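Integrase (Human T-cell leukemia virus 2, PDB 6QBW) probably inserts the viral DNA copy into host DNA, this chain being the catalytic core domain, a metal-binding nucleotidyltransferase module of the RNase H-like fold. Local coordinates at residues 8-13 with 27-32; 65-70 with 87-92. All coordinates share one frame; numbering follows the deposited sequence.

Interaction 1: 8-13 with 27-32. With CA (calcium ion), chain B.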
loop_
_atom_site.group_PDB
_atom_site.type_symbol
_atom_site.label_atom_id
_atom_site.label_comp_id
_atom_site.label_asym_id
_atom_site.label_seq_id
_atom_site.Cartn_x
_atom_site.Cartn_y
_atom_site.Cartn_z
ATOM N N HIS A 8 17.271 -11.813 5.436
ATOM C CA HIS A 8 18.280 -12.865 5.345
ATOM C C HIS A 8 17.557 -14.211 5.296
ATOM O O HIS A 8 17.705 -14.965 4.338
ATOM C CB HIS A 8 19.266 -12.789 6.527
ATOM C CG HIS A 8 20.339 -13.839 6.502
ATOM N ND1 HIS A 8 21.057 -14.194 7.624
ATOM C CD2 HIS A 8 20.807 -14.618 5.498
ATOM C CE1 HIS A 8 21.929 -15.137 7.311
ATOM N NE2 HIS A 8 21.795 -15.416 6.027
ATOM N N ILE A 9 16.755 -14.491 6.321
ATOM C CA ILE A 9 16.022 -15.752 6.418
ATOM C C ILE A 9 14.574 -15.510 6.827
ATOM O O ILE A 9 14.315 -14.903 7.864
ATOM C CB ILE A 9 16.648 -16.686 7.468
ATOM C CG1 ILE A 9 18.105 -17.004 7.123
ATOM C CG2 ILE A 9 15.840 -17.974 7.587
ATOM C CD1 ILE A 9 18.886 -17.553 8.299
ATOM N N TRP A 10 13.640 -15.994 6.011
ATOM C CA TRP A 10 12.221 -15.988 6.352
ATOM C C TRP A 10 11.779 -17.399 6.693
ATOM O O TRP A 10 12.435 -18.376 6.319
ATOM C CB TRP A 10 11.374 -15.530 5.168
ATOM C CG TRP A 10 11.422 -14.082 4.827
ATOM C CD1 TRP A 10 12.244 -13.131 5.347
ATOM C CD2 TRP A 10 10.623 -13.430 3.843
ATOM N NE1 TRP A 10 11.991 -11.917 4.760
ATOM C CE2 TRP A 10 11.000 -12.077 3.829
ATOM C CE3 TRP A 10 9.614 -13.861 2.974
ATOM C CZ2 TRP A 10 10.405 -11.145 2.975
ATOM C CZ3 TRP A 10 9.020 -12.931 2.126
ATOM C CH2 TRP A 10 9.417 -11.591 2.134
ATOM N N GLN A 11 10.653 -17.492 7.393
ATOM C CA GLN A 11 9.930 -18.742 7.541
ATOM C C GLN A 11 8.532 -18.566 6.969
ATOM O O GLN A 11 7.953 -17.478 7.037
ATOM C CB GLN A 11 9.854 -19.147 9.003
ATOM C CG GLN A 11 11.173 -19.646 9.554
ATOM C CD GLN A 11 11.099 -19.989 11.028
ATOM O OE1 GLN A 11 10.018 -20.025 11.616
ATOM N NE2 GLN A 11 12.255 -20.241 11.635
ATOM N N GLY A 12 8.001 -19.639 6.394
ATOM C CA GLY A 12 6.690 -19.614 5.759
ATOM C C GLY A 12 5.872 -20.835 6.118
ATOM O O GLY A 12 6.411 -21.931 6.262
ATOM N N ASP A 13 4.569 -20.637 6.269
ATOM C CA ASP A 13 3.654 -21.730 6.573
ATOM C C ASP A 13 2.282 -21.467 5.965
ATOM O O ASP A 13 1.901 -20.322 5.745
ATOM C CB ASP A 13 3.530 -21.899 8.090
ATOM C CG ASP A 13 2.717 -23.128 8.487
ATOM O OD1 ASP A 13 2.826 -24.192 7.828
ATOM O OD2 ASP A 13 1.971 -23.029 9.481
ATOM N N HIS A 27 -1.763 -18.227 4.378
ATOM C CA HIS A 27 -0.357 -18.252 4.007
ATOM C C HIS A 27 0.331 -17.230 4.903
ATOM O O HIS A 27 -0.108 -16.079 4.977
ATOM C CB HIS A 27 -0.184 -17.896 2.527
ATOM C CG HIS A 27 -0.677 -18.951 1.586
ATOM N ND1 HIS A 27 -2.010 -19.283 1.470
ATOM C CD2 HIS A 27 -0.015 -19.743 0.710
ATOM C CE1 HIS A 27 -2.147 -20.239 0.566
ATOM N NE2 HIS A 27 -0.952 -20.535 0.090
ATOM N N VAL A 28 1.385 -17.648 5.602
ATOM C CA VAL A 28 2.065 -16.770 6.563
ATOM C C VAL A 28 3.569 -16.707 6.314
ATOM O O VAL A 28 4.236 -17.731 6.256
ATOM C CB VAL A 28 1.812 -17.212 8.018
ATOM C CG1 VAL A 28 2.551 -16.303 8.995
ATOM C CG2 VAL A 28 0.321 -17.204 8.303
ATOM N N TRP A 29 4.086 -15.489 6.179
ATOM C CA TRP A 29 5.501 -15.268 5.956
ATOM C C TRP A 29 6.030 -14.319 7.014
ATOM O O TRP A 29 5.588 -13.173 7.088
ATOM C CB TRP A 29 5.725 -14.689 4.560
ATOM C CG TRP A 29 5.315 -15.634 3.480
ATOM C CD1 TRP A 29 4.130 -15.642 2.800
ATOM C CD2 TRP A 29 6.079 -16.730 2.971
ATOM N NE1 TRP A 29 4.114 -16.672 1.887
ATOM C CE2 TRP A 29 5.300 -17.355 1.972
ATOM C CE3 TRP A 29 7.348 -17.243 3.258
ATOM C CZ2 TRP A 29 5.749 -18.468 1.261
ATOM C CZ3 TRP A 29 7.794 -18.351 2.554
ATOM C CH2 TRP A 29 6.996 -18.952 1.566
ATOM N N VAL A 30 6.966 -14.802 7.830
ATOM C CA VAL A 30 7.581 -13.987 8.877
ATOM C C VAL A 30 9.094 -13.946 8.694
ATOM O O VAL A 30 9.722 -14.957 8.379
ATOM C CB VAL A 30 7.234 -14.494 10.306
ATOM C CG1 VAL A 30 7.785 -15.893 10.562
ATOM C CG2 VAL A 30 7.750 -13.529 11.373
ATOM N N ASP A 31 9.667 -12.767 8.900
ATOM C CA ASP A 31 11.110 -12.587 8.862
ATOM C C ASP A 31 11.704 -12.991 10.207
ATOM O O ASP A 31 11.209 -12.571 11.252
ATOM C CB ASP A 31 11.438 -11.131 8.557
ATOM C CG ASP A 31 12.922 -10.875 8.478
ATOM O OD1 ASP A 31 13.543 -10.661 9.542
ATOM O OD2 ASP A 31 13.462 -10.878 7.351
ATOM N N THR A 32 12.774 -13.784 10.176
ATOM C CA THR A 32 13.328 -14.391 11.394
ATOM C C THR A 32 14.187 -13.443 12.239
ATOM O O THR A 32 14.457 -13.734 13.405
ATOM C CB THR A 32 14.151 -15.657 11.084
ATOM O OG1 THR A 32 15.280 -15.318 10.271
ATOM C CG2 THR A 32 13.294 -16.692 10.374
HETATM CA CA CA B . 1.388 -26.333 7.358
HETATM O O HOH W 1 15.971 -12.352 8.154
HETATM O O HOH W 2 1.746 -25.926 9.824
HETATM O O HOH W 3 2.274 -25.697 5.170
HETATM O O HOH W 4 -0.714 -27.128 6.812
#

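Interaction 2: 65-70 with 87-92. With CA (calcium ion), chain B.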
loop_
_atom_site.group_PDB
_atom_site.type_symbol
_atom_site.label_atom_id
_atom_site.label_comp_id
_atom_site.label_asym_id
_atom_site.label_seq_id
_atom_site.Cartn_x
_atom_site.Cartn_y
_atom_site.Cartn_z
ATOM N N LEU A 65 16.592 -13.816 0.909
ATOM C CA LEU A 65 17.618 -14.715 0.394
ATOM C C LEU A 65 17.231 -16.173 0.660
ATOM O O LEU A 65 17.211 -16.986 -0.260
ATOM C CB LEU A 65 18.978 -14.389 1.022
ATOM C CG LEU A 65 20.151 -15.294 0.627
ATOM C CD1 LEU A 65 20.328 -15.351 -0.888
ATOM C CD2 LEU A 65 21.437 -14.839 1.310
ATOM N N HIS A 66 16.929 -16.492 1.919
ATOM C CA HIS A 66 16.521 -17.844 2.324
ATOM C C HIS A 66 15.064 -17.873 2.790
ATOM O O HIS A 66 14.577 -16.913 3.391
ATOM C CB HIS A 66 17.389 -18.357 3.478
ATOM C CG HIS A 66 18.828 -18.558 3.123
ATOM N ND1 HIS A 66 19.285 -19.686 2.477
ATOM C CD2 HIS A 66 19.920 -17.788 3.353
ATOM C CE1 HIS A 66 20.593 -19.595 2.310
ATOM N NE2 HIS A 66 21.003 -18.452 2.830
ATOM N N ILE A 67 14.384 -18.987 2.521
ATOM C CA ILE A 67 13.065 -19.262 3.085
ATOM C C ILE A 67 13.020 -20.693 3.621
ATOM O O ILE A 67 13.538 -21.610 2.991
ATOM C CB ILE A 67 11.931 -19.045 2.061
ATOM C CG1 ILE A 67 12.170 -19.842 0.778
ATOM C CG2 ILE A 67 11.799 -17.572 1.718
ATOM C CD1 ILE A 67 10.923 -20.014 -0.064
ATOM N N ASN A 68 12.417 -20.874 4.793
ATOM C CA ASN A 68 12.247 -22.204 5.382
ATOM C C ASN A 68 10.764 -22.525 5.552
ATOM O O ASN A 68 10.012 -21.734 6.116
ATOM C CB ASN A 68 12.967 -22.296 6.731
ATOM C CG ASN A 68 14.474 -22.154 6.604
ATOM O OD1 ASN A 68 15.097 -21.374 7.322
ATOM N ND2 ASN A 68 15.065 -22.904 5.688
ATOM N N THR A 69 10.345 -23.683 5.052
ATOM C CA THR A 69 8.952 -24.107 5.152
ATOM C C THR A 69 8.862 -25.561 5.592
ATOM O O THR A 69 9.874 -26.242 5.728
ATOM C CB THR A 69 8.211 -23.960 3.807
ATOM O OG1 THR A 69 8.696 -24.938 2.875
ATOM C CG2 THR A 69 8.394 -22.557 3.231
ATOM N N ASP A 70 7.637 -26.020 5.827
ATOM C CA ASP A 70 7.381 -27.432 6.072
ATOM C C ASP A 70 7.251 -28.151 4.724
ATOM O O ASP A 70 7.435 -27.534 3.669
ATOM C CB ASP A 70 6.140 -27.625 6.973
ATOM C CG ASP A 70 4.859 -27.026 6.392
ATOM O OD1 ASP A 70 4.798 -26.733 5.184
ATOM O OD2 ASP A 70 3.890 -26.854 7.158
ATOM N N TYR A 87 14.152 -16.868 -9.325
ATOM C CA TYR A 87 14.445 -15.553 -8.751
ATOM C C TYR A 87 15.466 -15.607 -7.617
ATOM O O TYR A 87 15.486 -14.732 -6.759
ATOM C CB TYR A 87 13.134 -14.867 -8.321
ATOM C CG TYR A 87 12.237 -14.606 -9.512
ATOM C CD1 TYR A 87 12.489 -13.544 -10.374
ATOM C CD2 TYR A 87 11.178 -15.450 -9.811
ATOM C CE1 TYR A 87 11.698 -13.320 -11.482
ATOM C CE2 TYR A 87 10.382 -15.232 -10.919
ATOM C CZ TYR A 87 10.646 -14.165 -11.751
ATOM O OH TYR A 87 9.858 -13.942 -12.859
ATOM N N HIS A 88 16.326 -16.626 -7.636
ATOM C CA HIS A 88 17.469 -16.722 -6.717
ATOM C C HIS A 88 17.056 -16.665 -5.246
ATOM O O HIS A 88 17.618 -15.898 -4.456
ATOM C CB HIS A 88 18.504 -15.632 -7.033
ATOM C CG HIS A 88 18.865 -15.554 -8.481
ATOM N ND1 HIS A 88 19.666 -16.492 -9.100
ATOM C CD2 HIS A 88 18.523 -14.660 -9.438
ATOM C CE1 HIS A 88 19.803 -16.176 -10.375
ATOM N NE2 HIS A 88 19.120 -15.070 -10.606
ATOM N N ILE A 89 16.066 -17.486 -4.900
ATOM C CA ILE A 89 15.612 -17.634 -3.519
ATOM C C ILE A 89 15.844 -19.087 -3.092
ATOM O O ILE A 89 15.190 -19.999 -3.597
ATOM C CB ILE A 89 14.118 -17.250 -3.353
ATOM C CG1 ILE A 89 13.833 -15.888 -4.001
ATOM C CG2 ILE A 89 13.732 -17.207 -1.877
ATOM C CD1 ILE A 89 12.414 -15.388 -3.824
ATOM N N LYS A 90 16.790 -19.294 -2.176
ATOM C CA LYS A 90 17.094 -20.627 -1.658
ATOM C C LYS A 90 15.978 -21.063 -0.721
ATOM O O LYS A 90 15.576 -20.309 0.159
ATOM C CB LYS A 90 18.430 -20.629 -0.913
ATOM C CG LYS A 90 19.625 -20.295 -1.789
ATOM C CD LYS A 90 20.850 -19.950 -0.958
ATOM C CE LYS A 90 22.061 -19.673 -1.835
ATOM N NZ LYS A 90 23.278 -19.384 -1.023
ATOM N N HIS A 91 15.483 -22.282 -0.919
ATOM C CA HIS A 91 14.321 -22.770 -0.196
ATOM C C HIS A 91 14.592 -24.131 0.414
ATOM O O HIS A 91 14.810 -25.103 -0.308
ATOM C CB HIS A 91 13.115 -22.849 -1.138
ATOM C CG HIS A 91 11.909 -23.498 -0.530
ATOM N ND1 HIS A 91 11.183 -24.471 -1.182
ATOM C CD2 HIS A 91 11.306 -23.321 0.670
ATOM C CE1 HIS A 91 10.183 -24.861 -0.413
ATOM N NE2 HIS A 91 10.236 -24.180 0.717
ATOM N N SER A 92 14.578 -24.183 1.745
ATOM C CA SER A 92 14.702 -25.431 2.490
ATOM C C SER A 92 13.376 -25.764 3.150
ATOM O O SER A 92 12.621 -24.868 3.521
ATOM C CB SER A 92 15.774 -25.309 3.567
ATOM O OG SER A 92 16.941 -24.706 3.049
HETATM CA CA CA B . 1.388 -26.333 7.358
HETATM O O HOH W 3 2.274 -25.697 5.170
HETATM O O HOH W 2 1.746 -25.926 9.824
HETATM O O HOH W 4 -0.714 -27.128 6.812
#

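Interaction 1: 8-13 with 27-32
Ile9 opens the pairing of two antiparallel strands, 9-19 and 22-31, which form the first beta hairpin of the RNase H-like integrase core. Its carbonyl O takes two bonds from Thr32. Thr32 N comes nearly straight on to Ile9 O at 3.0 Å, and Thr32 OG1 reaches Ile9 O from above the carbonyl plane at 2.6 Å. Trp10 faces helix 47-61, and its indole edge lies against the Asp31 carboxylate, with the planes 75° apart. Asn7 completes this corner, accepting from Trp10 NE1 and donating to Asp31 OD2. Gln11 forms a hydrogen-bonded pair with Val30 and turns to the other face, under helix 104-122. Gln11 CG lies 3.7 Å from Thr32 CG2, the extended chain crossing that side chain at about a right angle. Gly12 CA lies 3.9 Å from the centroid of the Trp29 six-membered ring, a CH-pi contact over the face. Asp13 pairs with Val28 through two backbone bonds, Val28 N to Asp13 O being 2.7 Å. A chi1 of -173° sets the Asp13 carboxylate opposite the backbone N, from where it reaches the calcium ion. Asn109 ND2 donates to Asp13 OD2, while Asp13 OD1 binds the calcium ion at 2.6 Å.

Interaction 2: 65-70 with 87-92
Thr69 and His91 make the side-chain hydrogen bond of this parallel strand pair, part of a beta-alpha-beta unit in the integrase core. His91 NE2 donates to Thr69 OG1 at 2.8 Å. The hydroxyl lies at the ring edge, only 10° out of its plane, and the two side chains cross at about a right angle. Thr69 OG1 stands between its backbone N and carbonyl carbon (chi1 70°). From there it also donates to Asp70 O, on a lone pair in the carbonyl plane. The hydroxyl thus has a partner on both counts, as acceptor and donor. The other ring nitrogen, His91 ND1, bonds Gln81 OE1, and the two bonds together should fix the ring's rotation.

Ile67 lies on the same face of the sheet as His91. Ile67 CD1 comes obliquely to the imidazole, 3.4 Å from His91 CD2, and Ile67 CG1 lies 4.1 Å from Ile89 CG2.

His66 and Lys90 occupy the other face, side by side and pointing the same way. The extended lysine runs along the ring, with Lys90 CD 3.3 Å from His66 CE1. Further along, Asn68 ND2 rests 3.3 Å from Ser92 CB. Four backbone bonds tie the strands together, from Lys90 N to Leu65 O at one end to Thr69 N to Ser92 O at the other.

Past the pairing, Asp70 OD2 binds the calcium ion at 2.6 Å, and water 3 of that ion donates to Asp70 OD1. Helix 78-86 connects the two strands and packs Phe80 on both Ile67 and His91, edge-to-face on the latter. Phe54 of helix 47-61 touches Ile67 and Ile89. Ile89 also meets Leu142 of the second subunit, and strand 66-68 has strand 9-19 as its other neighbour.

Interaction 1 closes before interaction 2 opens along the chain, and their centres lie about 9 Å apart in one mixed sheet. Strands 9-19 and 66-68 are neighbours there. Probable backbone hydrogen bonds, Gly12 N to Asn68 O and Trp10 O to Asn68 N, both 2.9 Å, join the two contacts. The antiparallel hairpin of interaction 1 thus continues into the parallel pair of interaction 2, with strand 90-92 outermost within the chain. Both contacts bring an aspartate, Asp13 and Asp70, to the same calcium ion. They share its three waters, and Val14 O is a further ligand. Two carboxylates, one on strand 9-19 and one just past strand 66-68, meeting on one metal ion are consistent with the active site of retroviral integrases.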